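Local atomic coordinates of VESB protease (Vibrio cholerae, PDB entry 4LK4), a protein that probably acts as a secreted serine endopeptidase of the trypsin family, cutting peptide bonds within other proteins. Residues G14-S19 with I154-D159; A20-I25 with T136-G141; V26-R31 with G38-G43; D67-A72 with G81-A86; P116-A121 with R209-I214. The protein carries 1 engineered substitution. All coordinates share one frame; numbering follows the deposited sequence.

In the fold
From the N terminus, the chain first meets the second barrel of the trypsin-like domain: contact 1 sets residues 14-19 against strand 156-162 and closes a long loop. Nested inside it, contact 2 lays segment 20-25 on the neighbouring strand 134-139, just before the chain enters the first barrel. Contacts 3 and 4 are short closures in series within contact 2; both lie in the first barrel, where strands 25-30 and 66-70 are neighbours. Contact 5 joins the segment leaving that barrel to strand 211-216 of the second, and along the chain it crosses contacts 1 and 2. Contact 1 thus extends the second barrel, while contacts 2 and 5 tie the two barrels together.

Contact 1 of 5, residues G14-S19 with I154-D159; sequences GSNANS and ILQEVD
Gln156 NE2 is tied up by two acceptors, one on each segment. Across the contact it gives a 2.6 Å hydrogen bond to Asn16 OD1, which receives it in its carbonyl plane, on a lone pair. The second bond goes back to Ile154 O at 3.1 Å, nearly straight, the donor standing above that carbonyl plane. Both acceptors lie close to the plane of the Gln156 amide, so the pair fixes the rotation of this group. A bend of the chain at chi2 (-72°) places CD, and the planes of the two amides stand 81° apart. Ile154 CG2 adds an apolar touch, 3.5 Å from Asn16 CG. The backbones add an antiparallel pair: Ser15 and Glu157 exchange two hydrogen bonds, the shorter running from Glu157 N to Ser15 O at 2.9 Å. Two residues on from Ser15, Ala17 N reaches Leu155 O at 2.7 Å in an almost linear bond. Ala17 is buried, its CB lying 3.7 Å from Glu157 CG and 4.0 Å from Leu155 CG. Beyond the two segments, Glu157 OE1 takes a weak hydrogen bond from Trp22 NE1, and Tyr73 OH meets Ala17 O. The short strand 15-16 is thus added to strand 156-162, the way the N-terminal segment of chymotrypsin-fold proteases runs against the second barrel before crossing to the first.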
# COMPACT_ATOMS: atom_id res chain seq x y z
N GLY A 14 -9.52 24.03 2.85
CA GLY A 14 -10.17 22.73 2.99
C GLY A 14 -11.61 22.97 3.34
O GLY A 14 -11.93 24.00 3.93
N SER A 15 -12.45 22.00 3.01
CA SER A 15 -13.88 22.15 3.12
C SER A 15 -14.53 20.78 3.19
O SER A 15 -14.04 19.83 2.61
CB SER A 15 -14.37 22.95 1.90
OG SER A 15 -15.77 22.78 1.69
N ASN A 16 -15.66 20.69 3.89
CA ASN A 16 -16.41 19.46 3.96
C ASN A 16 -16.67 18.96 2.52
O ASN A 16 -17.15 19.70 1.70
CB ASN A 16 -17.76 19.67 4.67
CG ASN A 16 -17.65 19.79 6.19
OD1 ASN A 16 -16.60 19.61 6.83
ND2 ASN A 16 -18.79 20.08 6.80
N ALA A 17 -16.31 17.73 2.20
CA ALA A 17 -16.51 17.25 0.84
C ALA A 17 -17.99 16.98 0.54
O ALA A 17 -18.81 16.88 1.45
CB ALA A 17 -15.69 15.99 0.62
N ASN A 18 -18.31 16.89 -0.75
CA ASN A 18 -19.59 16.35 -1.21
C ASN A 18 -19.41 14.84 -1.43
O ASN A 18 -18.60 14.44 -2.26
CB ASN A 18 -19.98 17.04 -2.52
CG ASN A 18 -21.20 16.41 -3.16
OD1 ASN A 18 -21.84 15.50 -2.61
ND2 ASN A 18 -21.53 16.89 -4.36
N SER A 19 -20.16 14.02 -0.70
CA SER A 19 -19.86 12.57 -0.58
C SER A 19 -20.09 11.75 -1.83
O SER A 19 -19.46 10.69 -2.02
CB SER A 19 -20.70 11.91 0.53
OG SER A 19 -22.04 11.75 0.11
N ILE A 154 -15.95 14.51 9.42
CA ILE A 154 -16.46 14.71 8.07
C ILE A 154 -15.30 14.75 7.06
O ILE A 154 -14.29 15.46 7.24
CB ILE A 154 -17.25 16.03 7.99
CG1 ILE A 154 -18.32 16.10 9.08
CG2 ILE A 154 -17.88 16.28 6.61
CD1 ILE A 154 -19.60 15.37 8.77
N LEU A 155 -15.46 14.01 5.98
CA LEU A 155 -14.48 13.99 4.91
C LEU A 155 -14.27 15.40 4.34
O LEU A 155 -15.21 16.08 3.99
CB LEU A 155 -14.94 13.02 3.82
CG LEU A 155 -14.05 12.87 2.58
CD1 LEU A 155 -12.70 12.27 2.96
CD2 LEU A 155 -14.76 12.04 1.54
N GLN A 156 -13.02 15.84 4.33
CA GLN A 156 -12.64 17.10 3.73
C GLN A 156 -11.97 16.93 2.36
O GLN A 156 -11.41 15.87 2.03
CB GLN A 156 -11.63 17.81 4.60
CG GLN A 156 -11.99 17.97 6.07
CD GLN A 156 -13.07 18.98 6.21
OE1 GLN A 156 -12.89 20.16 5.89
NE2 GLN A 156 -14.23 18.51 6.58
N GLU A 157 -11.99 18.00 1.57
CA GLU A 157 -11.23 18.06 0.34
C GLU A 157 -10.56 19.42 0.23
O GLU A 157 -10.94 20.35 0.91
CB GLU A 157 -12.10 17.75 -0.88
CG GLU A 157 -13.42 18.51 -0.97
CD GLU A 157 -14.15 18.31 -2.29
OE1 GLU A 157 -13.52 17.79 -3.23
OE2 GLU A 157 -15.34 18.68 -2.42
N VAL A 158 -9.52 19.52 -0.59
CA VAL A 158 -8.87 20.79 -0.87
C VAL A 158 -8.11 20.71 -2.19
O VAL A 158 -7.62 19.64 -2.60
CB VAL A 158 -7.92 21.18 0.27
CG1 VAL A 158 -6.79 20.18 0.40
CG2 VAL A 158 -7.40 22.61 0.11
N ASP A 159 -8.00 21.83 -2.87
CA ASP A 159 -7.22 21.86 -4.09
C ASP A 159 -5.78 22.24 -3.80
O ASP A 159 -5.49 23.01 -2.89
CB ASP A 159 -7.85 22.78 -5.12
CG ASP A 159 -9.02 22.12 -5.85
OD1 ASP A 159 -9.15 20.86 -5.80
OD2 ASP A 159 -9.81 22.84 -6.50

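Contact 2 of 5, residues A20-I25 with T136-G141; sequences AEWPSI and TVAGWG
Ala138 CB sits squarely over the six-membered ring of Trp22, 3.4 Å from its centroid and only 9° off the ring normal. This is a CH-pi contact made by a methyl group: CH2 is the nearest ring atom, and the other carbons of that ring are almost as close. Two residues back along the strand, Thr136 meets the same indole in a different way, its CG2 lying near the ring plane, at the edge, 3.9 Å from CZ2. Trp22 therefore has one methyl on a face and another at its rim, and the alternation of strand 134-139 explains the pair, since Thr136 and Ala138 point toward the indole while Val137 points away. Ile25 extends the apolar patch. Its CD1 lies 4.3 Å from Ala138 CB. With CG1 anti to the backbone N (chi1 -165°), Ile25 holds that carbon 4.2 Å from Trp140 CH2, the two side chains crossing obliquely.

What positions these groups lies farther out. Thr136 OG1 is hydrogen-bonded to Asp159 OD1, a bond that holds the threonine while its methyl faces the indole. Trp22 also packs on Pro202 and Val204 of the adjacent strand 202-205, and Trp140 is held at NE1 by Tyr73 O and at its backbone N by Asp198 OD2. No hydrogen bond joins the two segments; the contact is a buried apolar seam between the chain entering the first barrel and a strand of the second, the interface characteristic of the two-barrel chymotrypsin fold.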
# COMPACT_ATOMS: atom_id res chain seq x y z
N ALA A 20 -21.01 12.22 -2.65
CA ALA A 20 -21.31 11.60 -3.91
C ALA A 20 -20.13 11.75 -4.86
O ALA A 20 -20.05 10.99 -5.84
CB ALA A 20 -22.55 12.23 -4.51
N GLU A 21 -19.21 12.69 -4.60
CA GLU A 21 -18.02 12.86 -5.44
C GLU A 21 -16.88 11.96 -5.00
O GLU A 21 -15.85 11.85 -5.68
CB GLU A 21 -17.56 14.34 -5.48
CG GLU A 21 -18.43 15.25 -6.36
CD GLU A 21 -18.26 16.75 -6.09
OE1 GLU A 21 -17.12 17.24 -5.92
OE2 GLU A 21 -19.29 17.47 -6.04
N TRP A 22 -17.05 11.30 -3.85
CA TRP A 22 -15.99 10.46 -3.32
C TRP A 22 -16.50 9.10 -2.85
O TRP A 22 -16.34 8.74 -1.70
CB TRP A 22 -15.30 11.21 -2.18
CG TRP A 22 -14.62 12.47 -2.60
CD1 TRP A 22 -15.14 13.73 -2.56
CD2 TRP A 22 -13.29 12.60 -3.07
NE1 TRP A 22 -14.21 14.64 -2.98
CE2 TRP A 22 -13.07 13.97 -3.32
CE3 TRP A 22 -12.27 11.69 -3.34
CZ2 TRP A 22 -11.86 14.44 -3.81
CZ3 TRP A 22 -11.08 12.15 -3.82
CH2 TRP A 22 -10.89 13.51 -4.06
N PRO A 23 -17.14 8.34 -3.75
CA PRO A 23 -17.66 7.04 -3.32
C PRO A 23 -16.56 6.01 -3.10
O PRO A 23 -16.77 5.03 -2.37
CB PRO A 23 -18.62 6.65 -4.44
CG PRO A 23 -18.10 7.35 -5.66
CD PRO A 23 -17.38 8.59 -5.18
N SER A 24 -15.37 6.26 -3.68
CA SER A 24 -14.26 5.32 -3.55
C SER A 24 -13.26 5.65 -2.45
O SER A 24 -12.25 4.97 -2.31
CB SER A 24 -13.53 5.19 -4.90
OG SER A 24 -14.35 4.57 -5.90
N ILE A 25 -13.50 6.68 -1.65
CA ILE A 25 -12.60 7.01 -0.54
C ILE A 25 -12.62 5.91 0.51
O ILE A 25 -13.62 5.19 0.66
CB ILE A 25 -13.02 8.31 0.14
CG1 ILE A 25 -11.94 8.88 1.04
CG2 ILE A 25 -14.25 8.08 1.01
CD1 ILE A 25 -10.69 9.33 0.32
N THR A 136 -6.80 17.60 -6.51
CA THR A 136 -7.62 17.60 -5.33
C THR A 136 -7.29 16.43 -4.41
O THR A 136 -7.30 15.29 -4.85
CB THR A 136 -9.10 17.54 -5.72
OG1 THR A 136 -9.41 18.56 -6.69
CG2 THR A 136 -9.98 17.75 -4.49
N VAL A 137 -7.06 16.74 -3.14
CA VAL A 137 -6.74 15.82 -2.07
C VAL A 137 -7.96 15.62 -1.21
O VAL A 137 -8.72 16.55 -0.99
CB VAL A 137 -5.71 16.42 -1.11
CG1 VAL A 137 -5.21 15.35 -0.16
CG2 VAL A 137 -4.52 16.97 -1.87
N ALA A 138 -8.13 14.44 -0.65
CA ALA A 138 -9.30 14.20 0.19
C ALA A 138 -8.92 13.38 1.40
O ALA A 138 -8.07 12.50 1.34
CB ALA A 138 -10.40 13.50 -0.60
N GLY A 139 -9.53 13.71 2.53
CA GLY A 139 -9.32 12.96 3.75
C GLY A 139 -9.82 13.73 4.94
O GLY A 139 -10.34 14.85 4.80
N TRP A 140 -9.62 13.14 6.12
CA TRP A 140 -10.11 13.71 7.37
C TRP A 140 -9.14 14.71 8.05
O TRP A 140 -9.56 15.63 8.81
CB TRP A 140 -10.59 12.60 8.29
CG TRP A 140 -11.89 11.97 7.78
CD1 TRP A 140 -13.18 12.28 8.17
CD2 TRP A 140 -12.02 10.90 6.84
NE1 TRP A 140 -14.08 11.50 7.50
CE2 TRP A 140 -13.40 10.64 6.68
CE3 TRP A 140 -11.10 10.15 6.09
CZ2 TRP A 140 -13.88 9.66 5.81
CZ3 TRP A 140 -11.60 9.16 5.22
CH2 TRP A 140 -12.96 8.93 5.09
N GLY A 141 -7.87 14.66 7.69
CA GLY A 141 -6.91 15.60 8.30
C GLY A 141 -6.87 17.07 7.83
O GLY A 141 -6.11 17.86 8.41

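Contact 3 of 5, residues V26-R31 with G38-G43; sequences VALVKR and GQFCGG
The Phe40 ring has Leu28 over a face, through its carbonyl O and its CB, the latter a CH-pi contact 4.2 Å from the ring centroid. At the edge, near the ring plane, lie Val29 C, 3.7 Å from CE2, and the backbone N of Lys30. Arg61 adds a cation-pi interaction. Strands 26-30 and 39-43 of the first trypsin-like barrel form an antiparallel pair broken by a classic beta bulge: Phe40 and Cys41 both face Leu28, and the register slips by one residue. Leu28 serves both, taking Phe40 N on its O at 2.9 Å and giving its own N to Cys41 O. With chi1 at 63°, Phe40 CG stands between its backbone N and carbonyl carbon, 3.9 Å from Leu28 O. Leu28 CD1 meanwhile packs 3.8 Å from Cys41 CB, next to the disulfide to Cys57. On the other face, Val29 CG1 touches Gln39 CA, the two side chains crossing at about a right angle. Gln39 NE2 also bonds Asp198 OD2. That same NE2 reaches Cys41 O at 2.8 Å, from the opposite side of the carbonyl plane to Leu28 N.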
# COMPACT_ATOMS: atom_id res chain seq x y z
N VAL A 26 -11.55 5.78 1.27
CA VAL A 26 -11.53 4.79 2.33
C VAL A 26 -10.92 5.34 3.62
O VAL A 26 -9.87 6.00 3.58
CB VAL A 26 -10.70 3.57 1.91
CG1 VAL A 26 -10.73 2.51 2.99
CG2 VAL A 26 -11.20 3.04 0.57
N ALA A 27 -11.59 5.09 4.74
CA ALA A 27 -11.03 5.36 6.05
C ALA A 27 -10.46 4.08 6.63
O ALA A 27 -11.10 3.02 6.64
CB ALA A 27 -12.08 5.92 6.96
N LEU A 28 -9.24 4.18 7.12
CA LEU A 28 -8.61 3.06 7.81
C LEU A 28 -8.79 3.26 9.31
O LEU A 28 -8.42 4.31 9.86
CB LEU A 28 -7.12 2.98 7.44
CG LEU A 28 -6.84 2.75 5.95
CD1 LEU A 28 -5.35 2.60 5.77
CD2 LEU A 28 -7.55 1.51 5.44
N VAL A 29 -9.37 2.27 9.97
CA VAL A 29 -9.71 2.46 11.37
C VAL A 29 -9.29 1.25 12.15
O VAL A 29 -9.28 0.14 11.62
CB VAL A 29 -11.20 2.78 11.57
CG1 VAL A 29 -11.64 3.82 10.55
CG2 VAL A 29 -12.05 1.57 11.42
N LYS A 30 -8.95 1.49 13.41
CA LYS A 30 -8.51 0.46 14.30
C LYS A 30 -9.64 -0.51 14.53
O LYS A 30 -10.77 -0.10 14.77
CB LYS A 30 -8.04 1.07 15.62
CG LYS A 30 -7.68 0.04 16.68
CD LYS A 30 -6.75 0.61 17.74
CE LYS A 30 -6.54 -0.37 18.90
NZ LYS A 30 -7.58 -0.12 19.94
N ARG A 31 -9.33 -1.81 14.45
CA ARG A 31 -10.33 -2.84 14.61
C ARG A 31 -10.91 -2.85 16.02
O ARG A 31 -10.17 -2.74 17.00
CB ARG A 31 -9.76 -4.23 14.31
CG ARG A 31 -10.88 -5.28 14.26
CD ARG A 31 -10.44 -6.59 13.67
NE ARG A 31 -9.80 -6.44 12.38
CZ ARG A 31 -9.23 -7.45 11.73
NH1 ARG A 31 -9.20 -8.66 12.27
NH2 ARG A 31 -8.65 -7.26 10.56
N GLY A 38 -11.19 5.80 16.15
CA GLY A 38 -10.18 4.87 15.70
C GLY A 38 -9.58 5.18 14.34
O GLY A 38 -8.68 4.49 13.89
N GLN A 39 -10.08 6.20 13.64
CA GLN A 39 -9.58 6.46 12.29
C GLN A 39 -8.11 6.86 12.39
O GLN A 39 -7.78 7.65 13.23
CB GLN A 39 -10.40 7.56 11.63
CG GLN A 39 -10.14 7.70 10.13
CD GLN A 39 -9.17 8.81 9.81
OE1 GLN A 39 -9.02 9.73 10.59
NE2 GLN A 39 -8.54 8.74 8.65
N PHE A 40 -7.23 6.30 11.56
CA PHE A 40 -5.82 6.74 11.59
C PHE A 40 -5.23 7.02 10.21
O PHE A 40 -4.18 7.61 10.12
CB PHE A 40 -4.94 5.70 12.31
CG PHE A 40 -4.91 4.39 11.62
CD1 PHE A 40 -4.01 4.14 10.63
CD2 PHE A 40 -5.83 3.42 11.92
CE1 PHE A 40 -3.99 2.94 9.96
CE2 PHE A 40 -5.83 2.21 11.27
CZ PHE A 40 -4.90 1.97 10.27
N CYS A 41 -5.87 6.61 9.13
CA CYS A 41 -5.33 6.90 7.80
C CYS A 41 -6.46 6.96 6.79
O CYS A 41 -7.59 6.64 7.11
CB CYS A 41 -4.25 5.85 7.34
SG CYS A 41 -2.54 6.43 7.64
N GLY A 42 -6.11 7.35 5.57
CA GLY A 42 -7.00 7.24 4.46
C GLY A 42 -6.55 6.23 3.43
O GLY A 42 -5.47 5.62 3.54
N GLY A 43 -7.40 6.02 2.43
CA GLY A 43 -7.12 5.08 1.37
C GLY A 43 -8.09 5.28 0.25
O GLY A 43 -8.96 6.14 0.32

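Contact 4 of 5, residues D67-A72 with G81-A86; sequences DVIIGA and GERIAA
Arg83 reaches across the hairpin of strands 66-70 and 82-91, in the first barrel of the trypsin-like domain, to Ile69 and Asp67 of the facing strand. CB starts 4.1 Å from Ile69 CG1, and CG passes the same carbon at 4.0 Å, so the aliphatic root of the arginine packs on isoleucine. With chi1 at -175°, CG stands anti to the backbone N, and the extended chain then carries CD past Ile69 CG1 toward Asp67. There the guanidinium turns its side to the carboxylate: NE and NH2 both bond Asp67 OD2, each at 3.0 Å. The oxygen lies near the guanidinium plane and is met on its anti side, with the two flat groups 71° apart. This salt bridge therefore grips one oxygen with two N-H groups and fixes the turn of the guanidinium. NH2 has a further partner in Ala33 O, and Arg83 also leans on Val29 of strand 25-30, on the far side of strand 66-70.

Beneath it the backbones form an antiparallel pair with hydrogen-bonded positions at Val68 with Ile84 and Ile70 with Glu82. The Val68 and Ile84 bonds are close to straight, Ile84 N lying 2.8 Å from Val68 O. The opposite face of the hairpin is apolar: Ile70 CD1 meets Ile84 CD1, and both side chains pack on Leu109 of strand 105-109. The remaining carboxylate oxygen, Asp67 OD1, lies against its cross-strand partner, 3.4 Å from Ala85 CA and 3.7 Å from Ala85 CB.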
# COMPACT_ATOMS: atom_id res chain seq x y z
N ASP A 67 -9.43 -2.33 10.26
CA ASP A 67 -10.60 -2.35 9.39
C ASP A 67 -10.48 -1.22 8.39
O ASP A 67 -9.73 -0.27 8.60
CB ASP A 67 -11.88 -2.11 10.17
CG ASP A 67 -12.23 -3.24 11.11
OD1 ASP A 67 -11.82 -4.39 10.83
OD2 ASP A 67 -12.92 -2.96 12.15
N VAL A 68 -11.25 -1.32 7.31
CA VAL A 68 -11.42 -0.22 6.39
C VAL A 68 -12.90 0.08 6.27
O VAL A 68 -13.74 -0.80 6.49
CB VAL A 68 -10.84 -0.52 5.00
CG1 VAL A 68 -9.48 -1.16 5.13
CG2 VAL A 68 -11.78 -1.40 4.17
N ILE A 69 -13.19 1.32 5.92
CA ILE A 69 -14.58 1.77 5.66
C ILE A 69 -14.59 2.43 4.31
O ILE A 69 -14.07 3.53 4.16
CB ILE A 69 -15.10 2.77 6.67
CG1 ILE A 69 -15.03 2.20 8.08
CG2 ILE A 69 -16.57 3.12 6.34
CD1 ILE A 69 -15.27 3.23 9.17
N ILE A 70 -15.15 1.72 3.34
CA ILE A 70 -15.18 2.13 1.94
C ILE A 70 -16.39 3.03 1.77
O ILE A 70 -17.48 2.68 2.19
CB ILE A 70 -15.34 0.91 0.98
CG1 ILE A 70 -14.18 -0.08 1.17
CG2 ILE A 70 -15.38 1.33 -0.47
CD1 ILE A 70 -14.20 -1.29 0.26
N GLY A 71 -16.20 4.18 1.14
CA GLY A 71 -17.32 5.13 0.94
C GLY A 71 -17.69 5.77 2.25
O GLY A 71 -18.80 6.20 2.45
N ALA A 72 -16.74 5.82 3.19
CA ALA A 72 -16.96 6.52 4.46
C ALA A 72 -17.14 8.00 4.15
O ALA A 72 -16.60 8.48 3.16
CB ALA A 72 -15.76 6.31 5.39
N GLY A 81 -21.15 3.80 4.07
CA GLY A 81 -20.02 2.94 3.70
C GLY A 81 -19.99 1.54 4.30
O GLY A 81 -20.71 1.26 5.26
N GLU A 82 -19.14 0.67 3.75
CA GLU A 82 -19.01 -0.71 4.22
C GLU A 82 -17.76 -0.84 5.06
O GLU A 82 -16.66 -0.57 4.59
CB GLU A 82 -18.93 -1.71 3.06
CG GLU A 82 -20.16 -1.69 2.17
CD GLU A 82 -20.15 -2.71 1.02
OE1 GLU A 82 -19.27 -3.61 0.98
OE2 GLU A 82 -21.06 -2.61 0.16
N ARG A 83 -17.93 -1.26 6.30
CA ARG A 83 -16.80 -1.53 7.17
C ARG A 83 -16.39 -2.97 6.98
O ARG A 83 -17.21 -3.86 7.15
CB ARG A 83 -17.17 -1.28 8.63
CG ARG A 83 -15.99 -1.44 9.56
CD ARG A 83 -16.19 -0.67 10.85
NE ARG A 83 -15.08 -0.88 11.75
CZ ARG A 83 -14.88 -0.21 12.88
NH1 ARG A 83 -15.71 0.79 13.24
NH2 ARG A 83 -13.82 -0.51 13.64
N ILE A 84 -15.13 -3.19 6.62
CA ILE A 84 -14.63 -4.53 6.31
C ILE A 84 -13.25 -4.77 6.96
O ILE A 84 -12.39 -3.90 6.97
CB ILE A 84 -14.47 -4.69 4.79
CG1 ILE A 84 -15.77 -4.34 4.09
CG2 ILE A 84 -14.08 -6.12 4.42
CD1 ILE A 84 -15.70 -4.58 2.60
N ALA A 85 -13.02 -5.97 7.46
CA ALA A 85 -11.72 -6.28 8.06
C ALA A 85 -10.60 -6.43 7.04
O ALA A 85 -10.80 -6.93 5.93
CB ALA A 85 -11.80 -7.54 8.91
N ALA A 86 -9.41 -6.00 7.43
CA ALA A 86 -8.23 -6.26 6.66
C ALA A 86 -7.82 -7.71 6.93
O ALA A 86 -7.99 -8.21 8.05
CB ALA A 86 -7.13 -5.31 7.07

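Contact 5 of 5, residues P116-A121 with R209-I214; sequences PAITLA and REQLGI
Thr119 and Ala121 flank a single backbone bridge between Leu120 and Gln211: Gln211 N bonds Thr119 O at 2.8 Å, and Ala121 N bonds Gln211 O at 2.9 Å. The bridge fastens the segment linking the two barrels of the trypsin-like fold to strand 211-216 of the second. Gln211 carries most of the side-chain contact. Its chain is extended, with CG anti to the backbone N (chi1 177°), and Ile118 crosses it at about a right angle, CD1 lying 3.4 Å from OE1. Leu120 lies alongside the glutamine, pointing the same way, with CD2 3.7 Å from that oxygen. OE1 thus has methyl groups of Ile118 and Leu120 beside it, and its hydrogen bond is with Ser44 OG of the first barrel. NE2 bonds Gly213 O, two residues further along the same strand, at 3.0 Å, near the plane of the amide. That part of the strand is a classic beta bulge, Leu212 and Gly213 both facing Ile203. Ala121 CB lies 4.3 Å from Leu212 CD1. A water completes the link between the segments, accepting from Thr119 N at 3.0 Å and donating to Arg209 O at 2.9 Å.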
# COMPACT_ATOMS: atom_id res chain seq x y z
N PRO A 116 -18.22 1.42 -5.83
CA PRO A 116 -17.41 1.85 -6.96
C PRO A 116 -15.95 1.98 -6.61
O PRO A 116 -15.59 2.33 -5.48
CB PRO A 116 -17.99 3.21 -7.33
CG PRO A 116 -19.34 3.26 -6.69
CD PRO A 116 -19.22 2.43 -5.45
N ALA A 117 -15.11 1.69 -7.60
CA ALA A 117 -13.67 1.76 -7.44
C ALA A 117 -13.14 3.04 -8.07
O ALA A 117 -13.71 3.60 -8.99
CB ALA A 117 -13.02 0.55 -8.09
N ILE A 118 -12.02 3.52 -7.53
CA ILE A 118 -11.36 4.66 -8.10
C ILE A 118 -10.64 4.24 -9.38
O ILE A 118 -10.35 3.08 -9.58
CB ILE A 118 -10.36 5.25 -7.10
CG1 ILE A 118 -10.06 6.71 -7.47
CG2 ILE A 118 -9.10 4.37 -6.97
CD1 ILE A 118 -9.53 7.50 -6.29
N THR A 119 -10.39 5.19 -10.25
CA THR A 119 -9.64 4.95 -11.45
C THR A 119 -8.28 5.54 -11.19
O THR A 119 -8.14 6.70 -10.78
CB THR A 119 -10.33 5.61 -12.67
OG1 THR A 119 -11.62 5.01 -12.84
CG2 THR A 119 -9.50 5.41 -13.95
N LEU A 120 -7.26 4.71 -11.39
CA LEU A 120 -5.89 5.11 -11.13
C LEU A 120 -5.34 5.77 -12.36
O LEU A 120 -5.76 5.47 -13.46
CB LEU A 120 -5.05 3.88 -10.79
CG LEU A 120 -5.33 3.18 -9.46
CD1 LEU A 120 -4.28 2.11 -9.22
CD2 LEU A 120 -5.33 4.15 -8.32
N ALA A 121 -4.40 6.68 -12.17
CA ALA A 121 -3.76 7.33 -13.31
C ALA A 121 -2.90 6.32 -14.11
O ALA A 121 -2.34 5.38 -13.55
CB ALA A 121 -2.91 8.49 -12.84
N ARG A 209 -10.40 13.15 -12.54
CA ARG A 209 -10.52 12.48 -11.23
C ARG A 209 -9.66 11.24 -11.06
O ARG A 209 -9.86 10.49 -10.11
CB ARG A 209 -11.97 12.07 -10.90
CG ARG A 209 -13.05 13.08 -11.24
CD ARG A 209 -12.80 14.44 -10.61
NE ARG A 209 -12.90 14.40 -9.16
CZ ARG A 209 -12.77 15.47 -8.39
NH1 ARG A 209 -12.53 16.68 -8.93
NH2 ARG A 209 -12.87 15.34 -7.07
N GLU A 210 -8.73 10.99 -11.97
CA GLU A 210 -7.90 9.79 -11.88
C GLU A 210 -7.01 10.01 -10.64
O GLU A 210 -6.57 11.14 -10.39
CB GLU A 210 -7.06 9.59 -13.15
CG GLU A 210 -7.83 9.44 -14.49
CD GLU A 210 -8.26 10.77 -15.18
OE1 GLU A 210 -7.99 11.91 -14.70
OE2 GLU A 210 -8.89 10.68 -16.26
N GLN A 211 -6.79 8.97 -9.84
CA GLN A 211 -5.90 9.10 -8.70
C GLN A 211 -4.47 9.12 -9.16
O GLN A 211 -3.98 8.14 -9.69
CB GLN A 211 -6.09 7.97 -7.69
CG GLN A 211 -5.12 8.06 -6.53
CD GLN A 211 -5.43 7.07 -5.42
OE1 GLN A 211 -6.40 6.31 -5.47
NE2 GLN A 211 -4.61 7.09 -4.40
N LEU A 212 -3.83 10.26 -8.99
CA LEU A 212 -2.47 10.47 -9.40
C LEU A 212 -1.52 10.09 -8.26
O LEU A 212 -0.37 9.76 -8.49
CB LEU A 212 -2.28 11.94 -9.73
CG LEU A 212 -0.88 12.39 -10.16
CD1 LEU A 212 -0.53 11.85 -11.52
CD2 LEU A 212 -0.82 13.91 -10.20
N GLY A 213 -1.97 10.19 -7.03
CA GLY A 213 -1.04 10.10 -5.93
C GLY A 213 -1.65 9.63 -4.65
O GLY A 213 -2.88 9.51 -4.56
N ILE A 214 -0.77 9.38 -3.66
CA ILE A 214 -1.14 8.96 -2.32
C ILE A 214 -0.51 9.90 -1.29
O ILE A 214 0.69 10.15 -1.33
CB ILE A 214 -0.60 7.55 -2.01
CG1 ILE A 214 -1.08 6.54 -3.03
CG2 ILE A 214 -1.08 7.07 -0.65
CD1 ILE A 214 -0.29 5.26 -3.01
O HOH W 1 -11.38 8.01 -10.15